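Local coordinates for protein putative hydrolase (Chromobacterium violaceum, PDB 3MCW) that probably acts as a hydrolase of the isochorismatase family, though its substrate is not known, at residues W29-A40 against E145-K153; A92-I100 against N125-A134. All blocks are in the same frame, centred on the assembly; numbering follows the deposited sequence.

Interaction 1: residues W29-A40 against E145-K153; sequences WGPRNHPQAEQA and EDGCFTFDK. With EDO (1,2-ethanediol), chain J.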
loop_
_atom_site.group_PDB
_atom_site.type_symbol
_atom_site.label_atom_id
_atom_site.label_comp_id
_atom_site.label_asym_id
_atom_site.label_seq_id
_atom_site.Cartn_x
_atom_site.Cartn_y
_atom_site.Cartn_z
ATOM N N TRP A 29 -4.257 20.215 -5.903
ATOM C CA TRP A 29 -3.436 19.086 -5.481
ATOM C C TRP A 29 -2.035 19.505 -4.988
ATOM O O TRP A 29 -1.332 18.697 -4.387
ATOM C CB TRP A 29 -3.271 18.045 -6.596
ATOM C CG TRP A 29 -4.560 17.397 -6.947
ATOM C CD1 TRP A 29 -5.295 17.603 -8.065
ATOM C CD2 TRP A 29 -5.313 16.488 -6.131
ATOM N NE1 TRP A 29 -6.448 16.848 -8.029
ATOM C CE2 TRP A 29 -6.473 16.143 -6.859
ATOM C CE3 TRP A 29 -5.099 15.895 -4.874
ATOM C CZ2 TRP A 29 -7.434 15.257 -6.362
ATOM C CZ3 TRP A 29 -6.060 15.021 -4.380
ATOM C CH2 TRP A 29 -7.213 14.710 -5.128
ATOM N N GLY A 30 -1.637 20.733 -5.290
ATOM C CA GLY A 30 -0.333 21.240 -4.979
ATOM C C GLY A 30 0.675 20.863 -6.029
ATOM O O GLY A 30 0.365 20.212 -7.038
ATOM N N PRO A 31 1.954 21.236 -5.841
ATOM C CA PRO A 31 2.951 21.041 -6.885
ATOM C C PRO A 31 3.266 19.568 -7.122
ATOM O O PRO A 31 3.286 18.769 -6.188
ATOM C CB PRO A 31 4.160 21.817 -6.360
ATOM C CG PRO A 31 3.573 22.858 -5.440
ATOM C CD PRO A 31 2.440 22.142 -4.776
ATOM N N ARG A 32 3.596 19.275 -8.371
ATOM C CA ARG A 32 3.934 17.931 -8.830
ATOM C C ARG A 32 5.364 17.839 -9.290
ATOM O O ARG A 32 6.041 18.822 -9.586
ATOM C CB ARG A 32 3.014 17.537 -9.999
ATOM C CG ARG A 32 3.127 18.466 -11.228
ATOM C CD ARG A 32 2.394 17.941 -12.397
ATOM N NE ARG A 32 3.099 16.879 -13.084
ATOM C CZ ARG A 32 2.665 16.326 -14.221
ATOM N NH1 ARG A 32 1.537 16.737 -14.762
ATOM N NH2 ARG A 32 3.369 15.393 -14.842
ATOM N N ASN A 33 5.854 16.610 -9.389
ATOM C CA ASN A 33 7.106 16.284 -10.031
ATOM C C ASN A 33 6.865 15.736 -11.452
ATOM O O ASN A 33 5.724 15.697 -11.950
ATOM C CB ASN A 33 7.938 15.290 -9.186
ATOM C CG ASN A 33 7.335 13.906 -9.123
ATOM O OD1 ASN A 33 6.145 13.764 -9.195
ATOM N ND2 ASN A 33 8.182 12.867 -9.018
ATOM N N HIS A 34 7.961 15.302 -12.077
ATOM C CA HIS A 34 7.953 14.580 -13.347
ATOM C C HIS A 34 7.054 15.201 -14.400
ATOM O O HIS A 34 6.100 14.592 -14.853
ATOM C CB HIS A 34 7.615 13.096 -13.164
ATOM C CG HIS A 34 8.735 12.290 -12.621
ATOM N ND1 HIS A 34 8.662 10.918 -12.485
ATOM C CD2 HIS A 34 9.998 12.633 -12.281
ATOM C CE1 HIS A 34 9.813 10.465 -12.047
ATOM N NE2 HIS A 34 10.653 11.475 -11.940
ATOM N N PRO A 35 7.397 16.401 -14.860
ATOM C CA PRO A 35 6.570 17.068 -15.851
ATOM C C PRO A 35 6.393 16.329 -17.160
ATOM O O PRO A 35 5.414 16.619 -17.863
ATOM C CB PRO A 35 7.306 18.417 -16.048
ATOM C CG PRO A 35 8.723 18.136 -15.662
ATOM C CD PRO A 35 8.565 17.207 -14.479
ATOM N N GLN A 36 7.304 15.428 -17.488
ATOM C CA GLN A 36 7.256 14.622 -18.705
ATOM C C GLN A 36 6.555 13.273 -18.514
ATOM O O GLN A 36 6.586 12.435 -19.411
ATOM C CB GLN A 36 8.675 14.376 -19.235
ATOM C CG GLN A 36 9.402 15.638 -19.739
ATOM C CD GLN A 36 8.457 16.772 -20.141
ATOM O OE1 GLN A 36 7.345 16.543 -20.620
ATOM N NE2 GLN A 36 8.905 18.008 -19.929
ATOM N N ALA A 37 5.925 13.044 -17.352
ATOM C CA ALA A 37 5.294 11.747 -17.116
ATOM C C ALA A 37 4.275 11.405 -18.186
ATOM O O ALA A 37 4.164 10.261 -18.614
ATOM C CB ALA A 37 4.627 11.698 -15.731
ATOM N N GLU A 38 3.475 12.391 -18.598
ATOM C CA GLU A 38 2.448 12.154 -19.627
ATOM C C GLU A 38 3.057 11.663 -20.912
ATOM O O GLU A 38 2.539 10.762 -21.555
ATOM C CB GLU A 38 1.664 13.415 -19.928
ATOM C CG GLU A 38 0.691 13.880 -18.829
ATOM C CD GLU A 38 1.309 14.684 -17.675
ATOM O OE1 GLU A 38 2.547 14.786 -17.542
ATOM O OE2 GLU A 38 0.488 15.194 -16.890
ATOM N N GLN A 39 4.148 12.293 -21.324
ATOM C CA GLN A 39 4.842 11.883 -22.528
ATOM C C GLN A 39 5.433 10.490 -22.402
ATOM O O GLN A 39 5.406 9.717 -23.352
ATOM C CB GLN A 39 5.909 12.913 -22.873
ATOM C CG GLN A 39 5.314 14.171 -23.471
ATOM N N ALA A 40 5.957 10.132 -21.229
ATOM C CA ALA A 40 6.494 8.789 -21.016
ATOM C C ALA A 40 5.360 7.767 -21.130
ATOM O O ALA A 40 5.487 6.740 -21.770
ATOM C CB ALA A 40 7.182 8.687 -19.663
ATOM N N GLU A 145 8.680 4.273 -13.471
ATOM C CA GLU A 145 8.615 5.383 -12.525
ATOM C C GLU A 145 8.620 6.764 -13.186
ATOM O O GLU A 145 8.098 7.716 -12.652
ATOM C CB GLU A 145 9.688 5.265 -11.433
ATOM C CG GLU A 145 11.092 5.415 -11.922
ATOM C CD GLU A 145 11.556 6.861 -12.020
ATOM O OE1 GLU A 145 11.042 7.727 -11.282
ATOM O OE2 GLU A 145 12.471 7.112 -12.842
ATOM N N ASP A 146 9.266 6.859 -14.355
ATOM C CA ASP A 146 9.265 8.104 -15.126
ATOM C C ASP A 146 7.923 8.438 -15.743
ATOM O O ASP A 146 7.696 9.556 -16.179
ATOM C CB ASP A 146 10.381 8.122 -16.164
ATOM C CG ASP A 146 10.272 7.023 -17.201
ATOM O OD1 ASP A 146 9.868 5.887 -16.858
ATOM O OD2 ASP A 146 10.654 7.254 -18.365
ATOM N N GLY A 147 7.025 7.436 -15.803
ATOM C CA GLY A 147 5.646 7.633 -16.190
ATOM C C GLY A 147 4.711 7.830 -15.032
ATOM O O GLY A 147 3.493 7.799 -15.190
ATOM N N CYS A 148 5.241 8.039 -13.834
ATOM C CA CYS A 148 4.451 8.295 -12.652
ATOM C C CYS A 148 4.777 9.676 -12.114
ATOM O O CYS A 148 5.896 10.185 -12.302
ATOM C CB CYS A 148 4.755 7.280 -11.538
ATOM S SG CYS A 148 4.340 5.576 -11.962
ATOM N N PHE A 149 3.846 10.282 -11.404
ATOM C CA PHE A 149 4.145 11.502 -10.674
ATOM C C PHE A 149 3.284 11.561 -9.419
ATOM O O PHE A 149 2.274 10.841 -9.301
ATOM C CB PHE A 149 3.983 12.769 -11.553
ATOM C CG PHE A 149 2.600 13.169 -11.944
ATOM C CD1 PHE A 149 2.036 12.693 -13.106
ATOM C CD2 PHE A 149 1.919 14.112 -11.218
ATOM C CE1 PHE A 149 0.821 13.150 -13.536
ATOM C CE2 PHE A 149 0.697 14.581 -11.626
ATOM C CZ PHE A 149 0.157 14.109 -12.790
ATOM N N THR A 150 3.683 12.438 -8.504
ATOM C CA THR A 150 2.966 12.675 -7.282
ATOM C C THR A 150 3.107 14.152 -6.899
ATOM O O THR A 150 3.548 14.956 -7.727
ATOM C CB THR A 150 3.390 11.683 -6.180
ATOM O OG1 THR A 150 2.437 11.752 -5.119
ATOM C CG2 THR A 150 4.833 11.926 -5.713
ATOM N N PHE A 151 2.699 14.465 -5.673
ATOM C CA PHE A 151 2.529 15.829 -5.207
ATOM C C PHE A 151 3.305 16.040 -3.924
ATOM O O PHE A 151 3.556 15.125 -3.133
ATOM C CB PHE A 151 1.055 16.148 -4.980
ATOM C CG PHE A 151 0.222 15.916 -6.193
ATOM C CD1 PHE A 151 0.163 16.862 -7.219
ATOM C CD2 PHE A 151 -0.451 14.725 -6.379
ATOM C CE1 PHE A 151 -0.533 16.635 -8.354
ATOM C CE2 PHE A 151 -1.195 14.515 -7.534
ATOM C CZ PHE A 151 -1.227 15.486 -8.516
ATOM N N ASP A 152 3.652 17.300 -3.657
ATOM C CA ASP A 152 4.242 17.688 -2.373
ATOM C C ASP A 152 3.319 17.227 -1.238
ATOM O O ASP A 152 2.095 17.209 -1.366
ATOM C CB ASP A 152 4.357 19.221 -2.257
ATOM C CG ASP A 152 5.374 19.868 -3.185
ATOM O OD1 ASP A 152 5.952 19.201 -4.067
ATOM O OD2 ASP A 152 5.588 21.085 -3.008
ATOM N N LYS A 153 3.912 16.888 -0.106
ATOM C CA LYS A 153 3.102 16.565 1.070
ATOM C C LYS A 153 3.925 16.796 2.321
ATOM O O LYS A 153 5.112 16.514 2.387
ATOM C CB LYS A 153 2.534 15.128 1.050
ATOM C CG LYS A 153 1.438 14.882 2.125
ATOM C CD LYS A 153 0.843 13.503 2.126
ATOM C CE LYS A 153 -0.183 13.326 1.034
ATOM N NZ LYS A 153 -1.279 14.354 1.065
HETATM C C1 EDO J . 9.721 21.416 -0.970
HETATM O O1 EDO J . 9.990 20.813 0.306
HETATM C C2 EDO J . 8.276 21.388 -1.482
HETATM O O2 EDO J . 7.197 21.412 -0.527
HETATM O O HOH W 1 1.002 19.181 -2.847
#
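The guanidinium of R32 lies flat on the ring of F149, the planes 2° apart and R32 CZ 3.5 Å from the F149 ring centroid, a stacked cation-pi pair. A bend at chi3 (-78°) brings the arginine over the ring, while bonds around its rim hold it flat: NH1 and NH2 grip both oxygens of E38 end-on in a salt bridge, and NE binds N33 O. E38 has a second cation in K79. W29 sets its CB over the F151 face, 3.7 Å from that ring's centroid.

Backbone hydrogen bonds join the two segments at a single beta bridge, R32 with F151: D152 N reaches P31 O at 2.9 Å and N33 N reaches T150 O at 3.3 Å.

Asparagine suits position 33 because its OD1 mimics a backbone carbonyl, taking T150 N at 2.9 Å, nearly straight at 172°. H34 ND1 donates to C148 O at 2.9 Å.

Small A37 and A40 let the helix start approach the corner at D146 and G147, and A37 CB rests 3.8 Å from F149 CD1. The loop entering helix 37-51 is pinned at the C-terminal end of strand 140-149, within the parallel-sheet alpha/beta fold of isochorismatase-like hydrolases.

Interaction 2: residues A92-I100 against N125-A134; sequences AKQTNSAFI and NSVEATVRMA. With EDO (1,2-ethanediol), chain I.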
loop_
_atom_site.group_PDB
_atom_site.type_symbol
_atom_site.label_atom_id
_atom_site.label_comp_id
_atom_site.label_asym_id
_atom_site.label_seq_id
_atom_site.Cartn_x
_atom_site.Cartn_y
_atom_site.Cartn_z
ATOM N N ALA A 92 -13.222 1.066 -14.209
ATOM C CA ALA A 92 -13.453 2.120 -13.262
ATOM C C ALA A 92 -13.335 1.605 -11.829
ATOM O O ALA A 92 -13.799 0.499 -11.511
ATOM C CB ALA A 92 -14.863 2.734 -13.464
ATOM N N LYS A 93 -12.758 2.407 -10.963
ATOM C CA LYS A 93 -12.647 2.080 -9.538
ATOM C C LYS A 93 -13.123 3.242 -8.704
ATOM O O LYS A 93 -13.163 4.379 -9.158
ATOM C CB LYS A 93 -11.190 1.763 -9.173
ATOM C CG LYS A 93 -10.236 2.947 -9.213
ATOM C CD LYS A 93 -8.781 2.506 -8.932
ATOM C CE LYS A 93 -7.754 3.622 -9.013
ATOM N NZ LYS A 93 -7.954 4.641 -8.018
ATOM N N GLN A 94 -13.455 2.970 -7.440
ATOM C CA GLN A 94 -13.907 4.006 -6.511
ATOM C C GLN A 94 -13.012 4.117 -5.299
ATOM O O GLN A 94 -13.250 4.982 -4.487
ATOM C CB GLN A 94 -15.333 3.762 -6.063
ATOM C CG GLN A 94 -16.319 3.965 -7.167
ATOM C CD GLN A 94 -17.743 3.977 -6.662
ATOM O OE1 GLN A 94 -18.089 4.626 -5.654
ATOM N NE2 GLN A 94 -18.584 3.268 -7.357
ATOM N N THR A 95 -12.004 3.258 -5.163
ATOM C CA THR A 95 -11.045 3.353 -4.072
ATOM C C THR A 95 -9.656 3.462 -4.670
ATOM O O THR A 95 -9.485 3.497 -5.872
ATOM C CB THR A 95 -11.073 2.130 -3.104
ATOM O OG1 THR A 95 -10.531 2.551 -1.872
ATOM C CG2 THR A 95 -10.126 1.000 -3.526
ATOM N N ASN A 96 -8.628 3.458 -3.829
ATOM C CA ASN A 96 -7.284 3.662 -4.352
ATOM C C ASN A 96 -6.759 2.498 -5.161
ATOM O O ASN A 96 -6.176 2.675 -6.223
ATOM C CB ASN A 96 -6.334 4.009 -3.218
ATOM C CG ASN A 96 -6.845 5.182 -2.434
ATOM O OD1 ASN A 96 -7.428 5.040 -1.369
ATOM N ND2 ASN A 96 -6.717 6.361 -3.017
ATOM N N SER A 97 -6.890 1.285 -4.635
ATOM C CA SER A 97 -6.409 0.117 -5.350
ATOM C C SER A 97 -7.306 -0.252 -6.517
ATOM O O SER A 97 -8.488 -0.449 -6.351
ATOM C CB SER A 97 -6.312 -1.081 -4.410
ATOM O OG SER A 97 -5.962 -2.211 -5.226
ATOM N N ALA A 98 -6.680 -0.466 -7.674
ATOM C CA ALA A 98 -7.406 -0.874 -8.899
ATOM C C ALA A 98 -8.020 -2.273 -8.793
ATOM O O ALA A 98 -8.808 -2.626 -9.655
ATOM C CB ALA A 98 -6.482 -0.807 -10.103
ATOM N N PHE A 99 -7.647 -3.054 -7.763
ATOM C CA PHE A 99 -8.209 -4.379 -7.593
ATOM C C PHE A 99 -9.543 -4.405 -6.834
ATOM O O PHE A 99 -10.341 -5.338 -6.985
ATOM C CB PHE A 99 -7.222 -5.295 -6.868
ATOM C CG PHE A 99 -5.992 -5.585 -7.669
ATOM C CD1 PHE A 99 -5.965 -6.614 -8.617
ATOM C CD2 PHE A 99 -4.850 -4.825 -7.522
ATOM C CE1 PHE A 99 -4.864 -6.885 -9.373
ATOM C CE2 PHE A 99 -3.744 -5.082 -8.278
ATOM C CZ PHE A 99 -3.737 -6.121 -9.212
ATOM N N ILE A 100 -9.784 -3.428 -6.004
ATOM C CA ILE A 100 -10.872 -3.509 -5.039
ATOM C C ILE A 100 -12.159 -3.040 -5.664
ATOM O O ILE A 100 -12.279 -1.928 -6.163
ATOM C CB ILE A 100 -10.526 -2.805 -3.727
ATOM C CG1 ILE A 100 -9.422 -3.637 -3.017
ATOM C CG2 ILE A 100 -11.793 -2.696 -2.850
ATOM C CD1 ILE A 100 -8.861 -3.052 -1.753
ATOM N N ASN A 125 -0.117 7.311 -3.861
ATOM C CA ASN A 125 -1.491 7.062 -3.482
ATOM C C ASN A 125 -2.039 5.885 -4.303
ATOM O O ASN A 125 -1.746 4.736 -3.956
ATOM C CB ASN A 125 -2.321 8.341 -3.465
ATOM C CG ASN A 125 -3.629 8.135 -2.733
ATOM O OD1 ASN A 125 -3.793 7.162 -1.988
ATOM N ND2 ASN A 125 -4.525 9.056 -2.879
ATOM N N SER A 126 -2.785 6.122 -5.378
ATOM C CA SER A 126 -3.388 5.009 -6.095
ATOM C C SER A 126 -2.399 4.094 -6.787
ATOM O O SER A 126 -2.650 2.888 -6.896
ATOM C CB SER A 126 -4.444 5.514 -7.068
ATOM O OG SER A 126 -5.585 6.001 -6.375
ATOM N N VAL A 127 -1.289 4.634 -7.302
ATOM C CA VAL A 127 -0.287 3.759 -7.914
ATOM C C VAL A 127 0.301 2.818 -6.840
ATOM O O VAL A 127 0.283 1.612 -7.000
ATOM C CB VAL A 127 0.824 4.534 -8.623
ATOM C CG1 VAL A 127 1.904 3.626 -9.086
ATOM C CG2 VAL A 127 0.243 5.334 -9.823
ATOM N N GLU A 128 0.766 3.373 -5.727
ATOM C CA GLU A 128 1.328 2.564 -4.661
ATOM C C GLU A 128 0.296 1.561 -4.118
ATOM O O GLU A 128 0.674 0.404 -3.883
ATOM C CB GLU A 128 1.868 3.454 -3.561
ATOM C CG GLU A 128 2.444 2.679 -2.395
ATOM C CD GLU A 128 3.428 3.444 -1.541
ATOM O OE1 GLU A 128 3.707 4.626 -1.806
ATOM O OE2 GLU A 128 3.878 2.784 -0.591
ATOM N N ALA A 129 -0.937 1.972 -3.911
ATOM C CA ALA A 129 -1.942 1.032 -3.379
ATOM C C ALA A 129 -2.123 -0.148 -4.320
ATOM O O ALA A 129 -2.203 -1.316 -3.915
ATOM C CB ALA A 129 -3.281 1.742 -3.177
ATOM N N THR A 130 -2.173 0.149 -5.625
ATOM C CA THR A 130 -2.356 -0.871 -6.636
ATOM C C THR A 130 -1.157 -1.792 -6.732
ATOM O O THR A 130 -1.307 -3.012 -6.834
ATOM C CB THR A 130 -2.695 -0.212 -7.982
ATOM O OG1 THR A 130 -3.909 0.535 -7.889
ATOM C CG2 THR A 130 -2.865 -1.234 -9.070
ATOM N N VAL A 131 0.046 -1.223 -6.738
ATOM C CA VAL A 131 1.254 -2.019 -6.864
ATOM C C VAL A 131 1.491 -2.900 -5.644
ATOM O O VAL A 131 1.888 -4.048 -5.775
ATOM C CB VAL A 131 2.490 -1.139 -7.184
ATOM C CG1 VAL A 131 3.757 -1.944 -7.153
ATOM C CG2 VAL A 131 2.311 -0.465 -8.533
ATOM N N ARG A 132 1.268 -2.369 -4.439
ATOM C CA ARG A 132 1.462 -3.196 -3.242
ATOM C C ARG A 132 0.544 -4.411 -3.321
ATOM O O ARG A 132 0.987 -5.532 -3.032
ATOM C CB ARG A 132 1.245 -2.426 -1.953
ATOM C CG ARG A 132 2.348 -1.456 -1.598
ATOM C CD ARG A 132 2.140 -0.852 -0.217
ATOM N NE ARG A 132 3.128 0.142 0.182
ATOM C CZ ARG A 132 3.835 0.102 1.314
ATOM N NH1 ARG A 132 3.804 -0.912 2.143
ATOM N NH2 ARG A 132 4.529 1.179 1.655
HETATM N N MSE A 133 -0.721 -4.199 -3.664
HETATM C CA MSE A 133 -1.629 -5.355 -3.801
HETATM C C MSE A 133 -1.220 -6.272 -4.921
HETATM O O MSE A 133 -1.223 -7.493 -4.749
HETATM C CB MSE A 133 -3.088 -4.943 -3.982
HETATM C CG MSE A 133 -3.704 -4.524 -2.738
HETATM SE SE MSE A 133 -5.652 -4.363 -2.833
HETATM C CE MSE A 133 -6.129 -6.175 -3.366
ATOM N N ALA A 134 -0.864 -5.719 -6.080
ATOM C CA ALA A 134 -0.449 -6.575 -7.193
ATOM C C ALA A 134 0.699 -7.494 -6.817
ATOM O O ALA A 134 0.676 -8.691 -7.120
ATOM C CB ALA A 134 -0.083 -5.730 -8.411
HETATM C C1 EDO I . -4.232 12.508 -6.990
HETATM O O1 EDO I . -5.643 12.737 -7.026
HETATM C C2 EDO I . -3.764 12.460 -5.562
HETATM O O2 EDO I . -3.775 11.137 -5.071
#
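F99 and A134 meet bump to hollow: the small alanine lets the phenyl ring settle against helix 123-136, with F99 CE2 3.7 Å from A134 CB. Part of the ring's edge is turned to the backbone oxygen of T130, while L104 and L108 of helix 104-111 touch this phenylalanine. M133, modelled as selenomethionine in two conformers, supplies the neighbouring bump. In one of them, a bend at chi3 (58°) carries its CE to 3.8 Å from F99 CB, with SE alongside I100 CD1. Alanine serves again at A129, whose CB lies 3.8 Å from N96 CB and allows the loop close to the helix.

T130 packs and bonds at once: its methyl CG2 lies on A98 CB, while OG1 accepts from A98 N at 3.0 Å and donates to S126 O at 2.8 Å, satisfying a buried loop N-H. S97 OG accepts from F99 N in an ST turn.

K93 NZ bonds to S126 OG at 3.2 Å and to T95 O at 2.9 Å, and forms a salt bridge with D19. The placing of D19, K93 and S126 resembles the family's Asp-Lys-Cys site, with S126 probably at the position of the cysteine; whether the serine acts here is not established.

In the fold
Both contacts reach the same parallel sheet, but at different depths. Interaction 2 is buried, and its loop and helix 123-136 also meet the second subunit, where E177 of that subunit binds N96 and N125. Interaction 1 is only partly buried, with W29 and P31 exposed. Helix 123-136 leads into strand 140-149, and the two contacts touch where C148 SG packs on V127 CG1. Their chemistry differs accordingly: backbone bridging and a flat arginine–aromatic stack join the loop and first turn of helix 37-51 to the end of strand 140-149 and the loop after it, whereas interlocking side chains and a lysine–serine pair join the end of strand 89-93 and its loop to helix 123-136.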